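Local coordinates for protein thiazoline oxidase/subtilisin-like protease (Prochloron didemni, PDB 4H6X) that probably cleaves and macrocyclises precursor peptides during patellamide maturation, as a subtilisin-like member of the transamidating cyanobactin maturation proteases, at residues L28-P42 / F126-D140. Residues are numbered along the deposited sequence; the frame is centred on the assembly and turned at random.
Sequences LGDPQITIVIIDGDP and FGIAPNCRVINMPQD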
loop_
_atom_site.group_PDB
_atom_site.type_symbol
_atom_site.label_atom_id
_atom_site.label_comp_id
_atom_site.label_asym_id
_atom_site.label_seq_id
_atom_site.Cartn_x
_atom_site.Cartn_y
_atom_site.Cartn_z
ATOM N N LEU A 28 -9.892 6.971 -11.365
ATOM C CA LEU A 28 -8.494 6.662 -11.051
ATOM C C LEU A 28 -8.119 7.330 -9.724
ATOM O O LEU A 28 -6.945 7.426 -9.374
ATOM C CB LEU A 28 -7.541 7.105 -12.172
ATOM C CG LEU A 28 -7.637 6.448 -13.554
ATOM C CD1 LEU A 28 -6.543 7.001 -14.459
ATOM C CD2 LEU A 28 -7.572 4.924 -13.503
ATOM N N GLY A 29 -9.135 7.780 -8.994
ATOM C CA GLY A 29 -8.959 8.393 -7.685
ATOM C C GLY A 29 -9.364 9.852 -7.657
ATOM O O GLY A 29 -9.557 10.483 -8.703
ATOM N N ASP A 30 -9.492 10.387 -6.450
ATOM C CA ASP A 30 -9.852 11.779 -6.255
ATOM C C ASP A 30 -8.890 12.434 -5.265
ATOM O O ASP A 30 -8.648 11.883 -4.195
ATOM C CB ASP A 30 -11.282 11.861 -5.728
ATOM C CG ASP A 30 -11.852 13.242 -5.839
ATOM O OD1 ASP A 30 -11.454 14.135 -5.064
ATOM O OD2 ASP A 30 -12.705 13.435 -6.722
ATOM N N PRO A 31 -8.341 13.617 -5.616
ATOM C CA PRO A 31 -7.395 14.331 -4.745
ATOM C C PRO A 31 -7.951 14.752 -3.384
ATOM O O PRO A 31 -7.186 15.227 -2.545
ATOM C CB PRO A 31 -7.005 15.577 -5.575
ATOM C CG PRO A 31 -8.021 15.662 -6.661
ATOM C CD PRO A 31 -8.419 14.246 -6.949
ATOM N N GLN A 32 -9.257 14.591 -3.164
ATOM C CA GLN A 32 -9.830 14.826 -1.839
ATOM C C GLN A 32 -9.597 13.617 -0.920
ATOM O O GLN A 32 -9.836 13.691 0.287
ATOM C CB GLN A 32 -11.333 15.144 -1.917
ATOM C CG GLN A 32 -11.679 16.444 -2.623
ATOM C CD GLN A 32 -13.152 16.790 -2.493
ATOM O OE1 GLN A 32 -13.671 16.954 -1.385
ATOM N NE2 GLN A 32 -13.837 16.902 -3.626
ATOM N N ILE A 33 -9.154 12.502 -1.495
ATOM C CA ILE A 33 -8.841 11.310 -0.706
ATOM C C ILE A 33 -7.336 11.316 -0.450
ATOM O O ILE A 33 -6.538 11.264 -1.401
ATOM C CB ILE A 33 -9.267 9.999 -1.423
ATOM C CG1 ILE A 33 -10.780 9.997 -1.724
ATOM C CG2 ILE A 33 -8.869 8.771 -0.602
ATOM C CD1 ILE A 33 -11.656 10.267 -0.519
ATOM N N THR A 34 -6.977 11.392 0.829
ATOM C CA THR A 34 -5.582 11.422 1.277
ATOM C C THR A 34 -5.167 10.090 1.878
ATOM O O THR A 34 -5.806 9.610 2.820
ATOM C CB THR A 34 -5.354 12.553 2.306
ATOM O OG1 THR A 34 -5.603 13.808 1.667
ATOM C CG2 THR A 34 -3.899 12.518 2.863
ATOM N N ILE A 35 -4.106 9.502 1.323
ATOM C CA ILE A 35 -3.520 8.273 1.855
ATOM C C ILE A 35 -2.198 8.659 2.507
ATOM O O ILE A 35 -1.355 9.278 1.869
ATOM C CB ILE A 35 -3.240 7.231 0.729
ATOM C CG1 ILE A 35 -4.532 6.882 -0.046
ATOM C CG2 ILE A 35 -2.573 5.976 1.297
ATOM C CD1 ILE A 35 -4.289 6.557 -1.514
ATOM N N VAL A 36 -2.031 8.306 3.782
ATOM C CA VAL A 36 -0.753 8.534 4.460
ATOM C C VAL A 36 -0.055 7.193 4.580
ATOM O O VAL A 36 -0.609 6.237 5.134
ATOM C CB VAL A 36 -0.910 9.210 5.846
ATOM C CG1 VAL A 36 0.453 9.406 6.504
ATOM C CG2 VAL A 36 -1.613 10.561 5.704
ATOM N N ILE A 37 1.172 7.141 4.075
ATOM C CA ILE A 37 1.944 5.912 4.046
ATOM C C ILE A 37 3.047 5.977 5.092
ATOM O O ILE A 37 3.991 6.788 4.987
ATOM C CB ILE A 37 2.546 5.669 2.638
ATOM C CG1 ILE A 37 1.418 5.546 1.596
ATOM C CG2 ILE A 37 3.435 4.433 2.619
ATOM C CD1 ILE A 37 1.930 5.478 0.155
ATOM N N ILE A 38 2.901 5.129 6.103
ATOM C CA ILE A 38 3.885 4.991 7.162
ATOM C C ILE A 38 4.831 3.864 6.768
ATOM O O ILE A 38 4.501 2.665 6.878
ATOM C CB ILE A 38 3.208 4.765 8.541
ATOM C CG1 ILE A 38 2.281 5.954 8.864
ATOM C CG2 ILE A 38 4.259 4.513 9.624
ATOM C CD1 ILE A 38 1.443 5.787 10.133
ATOM N N ASP A 39 6.016 4.249 6.288
ATOM C CA ASP A 39 6.956 3.282 5.716
ATOM C C ASP A 39 8.309 3.987 5.650
ATOM O O ASP A 39 8.534 4.948 6.393
ATOM C CB ASP A 39 6.465 2.862 4.312
ATOM C CG ASP A 39 7.078 1.541 3.820
ATOM O OD1 ASP A 39 8.209 1.174 4.223
ATOM O OD2 ASP A 39 6.434 0.887 2.973
ATOM N N GLY A 40 9.199 3.532 4.774
ATOM C CA GLY A 40 10.496 4.209 4.565
ATOM C C GLY A 40 10.389 5.456 3.701
ATOM O O GLY A 40 9.296 6.000 3.480
ATOM N N ASP A 41 11.540 5.898 3.204
ATOM C CA ASP A 41 11.660 7.116 2.430
ATOM C C ASP A 41 11.758 6.765 0.935
ATOM O O ASP A 41 12.784 6.255 0.488
ATOM C CB ASP A 41 12.907 7.892 2.891
ATOM C CG ASP A 41 12.997 9.279 2.291
ATOM O OD1 ASP A 41 12.081 9.693 1.570
ATOM O OD2 ASP A 41 14.001 9.973 2.548
ATOM N N PRO A 42 10.694 7.049 0.163
ATOM C CA PRO A 42 10.638 6.707 -1.251
ATOM C C PRO A 42 11.395 7.713 -2.117
ATOM O O PRO A 42 11.693 8.833 -1.680
ATOM C CB PRO A 42 9.142 6.794 -1.560
ATOM C CG PRO A 42 8.686 7.900 -0.692
ATOM C CD PRO A 42 9.471 7.748 0.594
ATOM N N PHE A 126 2.220 1.804 -13.062
ATOM C CA PHE A 126 0.880 2.364 -13.047
ATOM C C PHE A 126 0.195 1.859 -11.766
ATOM O O PHE A 126 -0.078 0.673 -11.636
ATOM C CB PHE A 126 0.142 1.915 -14.313
ATOM C CG PHE A 126 -1.340 2.213 -14.331
ATOM C CD1 PHE A 126 -1.870 3.320 -13.678
ATOM C CD2 PHE A 126 -2.210 1.380 -15.052
ATOM C CE1 PHE A 126 -3.231 3.583 -13.713
ATOM C CE2 PHE A 126 -3.571 1.645 -15.101
ATOM C CZ PHE A 126 -4.081 2.745 -14.425
ATOM N N GLY A 127 -0.034 2.761 -10.818
ATOM C CA GLY A 127 -0.617 2.381 -9.531
ATOM C C GLY A 127 -2.131 2.221 -9.586
ATOM O O GLY A 127 -2.758 2.560 -10.579
ATOM N N ILE A 128 -2.711 1.702 -8.511
ATOM C CA ILE A 128 -4.159 1.487 -8.428
ATOM C C ILE A 128 -4.915 2.812 -8.420
ATOM O O ILE A 128 -5.975 2.944 -9.052
ATOM C CB ILE A 128 -4.513 0.634 -7.187
ATOM C CG1 ILE A 128 -3.828 -0.743 -7.276
ATOM C CG2 ILE A 128 -6.024 0.486 -7.021
ATOM C CD1 ILE A 128 -4.324 -1.646 -8.395
ATOM N N ALA A 129 -4.358 3.811 -7.744
ATOM C CA ALA A 129 -5.077 5.063 -7.535
ATOM C C ALA A 129 -4.206 6.301 -7.804
ATOM O O ALA A 129 -3.946 7.109 -6.885
ATOM C CB ALA A 129 -5.679 5.088 -6.131
ATOM N N PRO A 130 -3.759 6.463 -9.070
ATOM C CA PRO A 130 -2.825 7.539 -9.449
ATOM C C PRO A 130 -3.321 8.970 -9.184
ATOM O O PRO A 130 -2.507 9.899 -9.157
ATOM C CB PRO A 130 -2.638 7.324 -10.959
ATOM C CG PRO A 130 -3.888 6.627 -11.395
ATOM C CD PRO A 130 -4.183 5.683 -10.254
ATOM N N ASN A 131 -4.626 9.155 -8.989
ATOM C CA ASN A 131 -5.164 10.512 -8.818
ATOM C C ASN A 131 -5.478 10.938 -7.387
ATOM O O ASN A 131 -5.880 12.078 -7.160
ATOM C CB ASN A 131 -6.392 10.746 -9.719
ATOM C CG ASN A 131 -6.016 11.024 -11.168
ATOM O OD1 ASN A 131 -6.852 10.910 -12.070
ATOM N ND2 ASN A 131 -4.763 11.398 -11.399
ATOM N N CYS A 132 -5.292 10.030 -6.431
ATOM C CA CYS A 132 -5.424 10.375 -5.007
ATOM C C CYS A 132 -4.216 11.135 -4.511
ATOM O O CYS A 132 -3.138 11.068 -5.125
ATOM C CB CYS A 132 -5.617 9.115 -4.160
ATOM S SG CYS A 132 -7.189 8.290 -4.497
ATOM N N ARG A 133 -4.399 11.854 -3.405
ATOM C CA ARG A 133 -3.316 12.586 -2.744
ATOM C C ARG A 133 -2.581 11.614 -1.824
ATOM O O ARG A 133 -3.205 10.873 -1.054
ATOM C CB ARG A 133 -3.893 13.755 -1.936
ATOM C CG ARG A 133 -2.878 14.640 -1.217
ATOM C CD ARG A 133 -3.561 15.894 -0.684
ATOM N NE ARG A 133 -2.719 16.628 0.258
ATOM C CZ ARG A 133 -2.884 16.631 1.579
ATOM N NH1 ARG A 133 -3.877 15.946 2.140
ATOM N NH2 ARG A 133 -2.060 17.333 2.347
ATOM N N VAL A 134 -1.255 11.588 -1.928
ATOM C CA VAL A 134 -0.470 10.689 -1.093
ATOM C C VAL A 134 0.550 11.480 -0.286
ATOM O O VAL A 134 1.268 12.325 -0.845
ATOM C CB VAL A 134 0.247 9.602 -1.922
ATOM C CG1 VAL A 134 1.297 8.892 -1.071
ATOM C CG2 VAL A 134 -0.760 8.600 -2.486
ATOM N N ILE A 135 0.577 11.219 1.021
ATOM C CA ILE A 135 1.627 11.732 1.911
ATOM C C ILE A 135 2.461 10.560 2.414
ATOM O O ILE A 135 1.941 9.649 3.071
ATOM C CB ILE A 135 1.049 12.498 3.123
ATOM C CG1 ILE A 135 0.276 13.742 2.646
ATOM C CG2 ILE A 135 2.161 12.874 4.127
ATOM C CD1 ILE A 135 -0.563 14.424 3.728
ATOM N N ASN A 136 3.744 10.562 2.068
ATOM C CA ASN A 136 4.687 9.637 2.673
ATOM C C ASN A 136 5.194 10.192 4.000
ATOM O O ASN A 136 5.609 11.352 4.077
ATOM C CB ASN A 136 5.855 9.362 1.722
ATOM C CG ASN A 136 5.502 8.364 0.627
ATOM O OD1 ASN A 136 5.470 7.149 0.860
ATOM N ND2 ASN A 136 5.266 8.863 -0.571
ATOM N N MET A 137 5.155 9.374 5.045
ATOM C CA MET A 137 5.737 9.752 6.335
ATOM C C MET A 137 6.901 8.798 6.639
ATOM O O MET A 137 6.710 7.762 7.303
ATOM C CB MET A 137 4.678 9.700 7.440
ATOM C CG MET A 137 5.152 10.263 8.779
ATOM S SD MET A 137 3.994 9.967 10.142
ATOM C CE MET A 137 2.557 10.826 9.528
ATOM N N PRO A 138 8.109 9.117 6.129
ATOM C CA PRO A 138 9.207 8.137 6.207
ATOM C C PRO A 138 9.668 7.876 7.633
ATOM O O PRO A 138 9.732 8.806 8.434
ATOM C CB PRO A 138 10.340 8.814 5.421
ATOM C CG PRO A 138 9.639 9.762 4.505
ATOM C CD PRO A 138 8.497 10.296 5.340
ATOM N N GLN A 139 10.019 6.621 7.913
ATOM C CA GLN A 139 10.398 6.165 9.242
ATOM C C GLN A 139 11.855 5.663 9.319
ATOM O O GLN A 139 12.289 5.154 10.362
ATOM C CB GLN A 139 9.466 5.021 9.681
ATOM C CG GLN A 139 7.972 5.349 9.658
ATOM C CD GLN A 139 7.615 6.486 10.600
ATOM O OE1 GLN A 139 8.119 6.558 11.723
ATOM N NE2 GLN A 139 6.768 7.393 10.139
ATOM N N ASP A 140 12.613 5.774 8.231
ATOM C CA ASP A 140 13.898 5.037 8.177
ATOM C C ASP A 140 14.961 5.600 9.127
ATOM O O ASP A 140 15.919 4.887 9.513
ATOM C CB ASP A 140 14.424 4.912 6.744
ATOM C CG ASP A 140 14.792 6.243 6.135
ATOM O OD1 ASP A 140 13.902 7.135 6.078
ATOM O OD2 ASP A 140 15.972 6.380 5.702
HETATM O O HOH W 1 -9.756 9.753 -11.442
HETATM O O HOH W 2 16.188 8.508 3.641
#
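Arg133 reaches across to Thr34, its neighbour on the adjacent parallel strand, and is worth following outward from the backbone. CB of Arg133 sits 3.7 Å from the carbonyl O of Pro31. With CG anti to the backbone N (chi1 -178°) and near OG1 of Thr34, and the chain extended as far as NE, CD of Arg133 passes alongside Thr34, 3.7 Å from its OG1. At the tip, NH1 of Arg133 donates to OG1 of Thr34 at 2.8 Å; the hydroxyl oxygen meets the rim of the guanidinium almost within its plane, though the N-H...O angle is bent to 139°. NH1 also brushes Thr34 CG2, while CG1 of Ile135 covers one guanidinium face near the rim. Cutting Arg133 back to an alanine is likely to leave the Thr34 hydroxyl without its guanidinium donor and uncover that flank of Ile135.

Beneath these side chains, strand 133-138 runs beside strand 34-39 at 20°. The backbone ladder alternates from Ile35 N to Arg133 O, Ile135 N to Ile35 O, Ile37 N to Ile135 O and Met137 N to Ile37 O. On the same face as Thr34, Val36 CG1 meets Met137 CE at 3.9 Å, against helix 154-165. The other face turns to helix 101-118: Ile37 CD1 packs on Val134 CG1 at 3.7 Å, and Pro42 CG lies 3.5 Å from Asn136 CG, whose amide is held by Tyr44 and Thr114.

Where the strands run out, the carboxylates of Asp41 and Asp140 share a water and are paired with Lys56 and Arg103 respectively. The two strands are adjacent in the central parallel sheet of the subtilisin-like alpha/beta fold, and strand 34-39 leads to Asp39, whose hydrogen bond to His109 fits the acid of the Ser-His-Asp triad expected of a subtilase, with Ser274 the probable nucleophile.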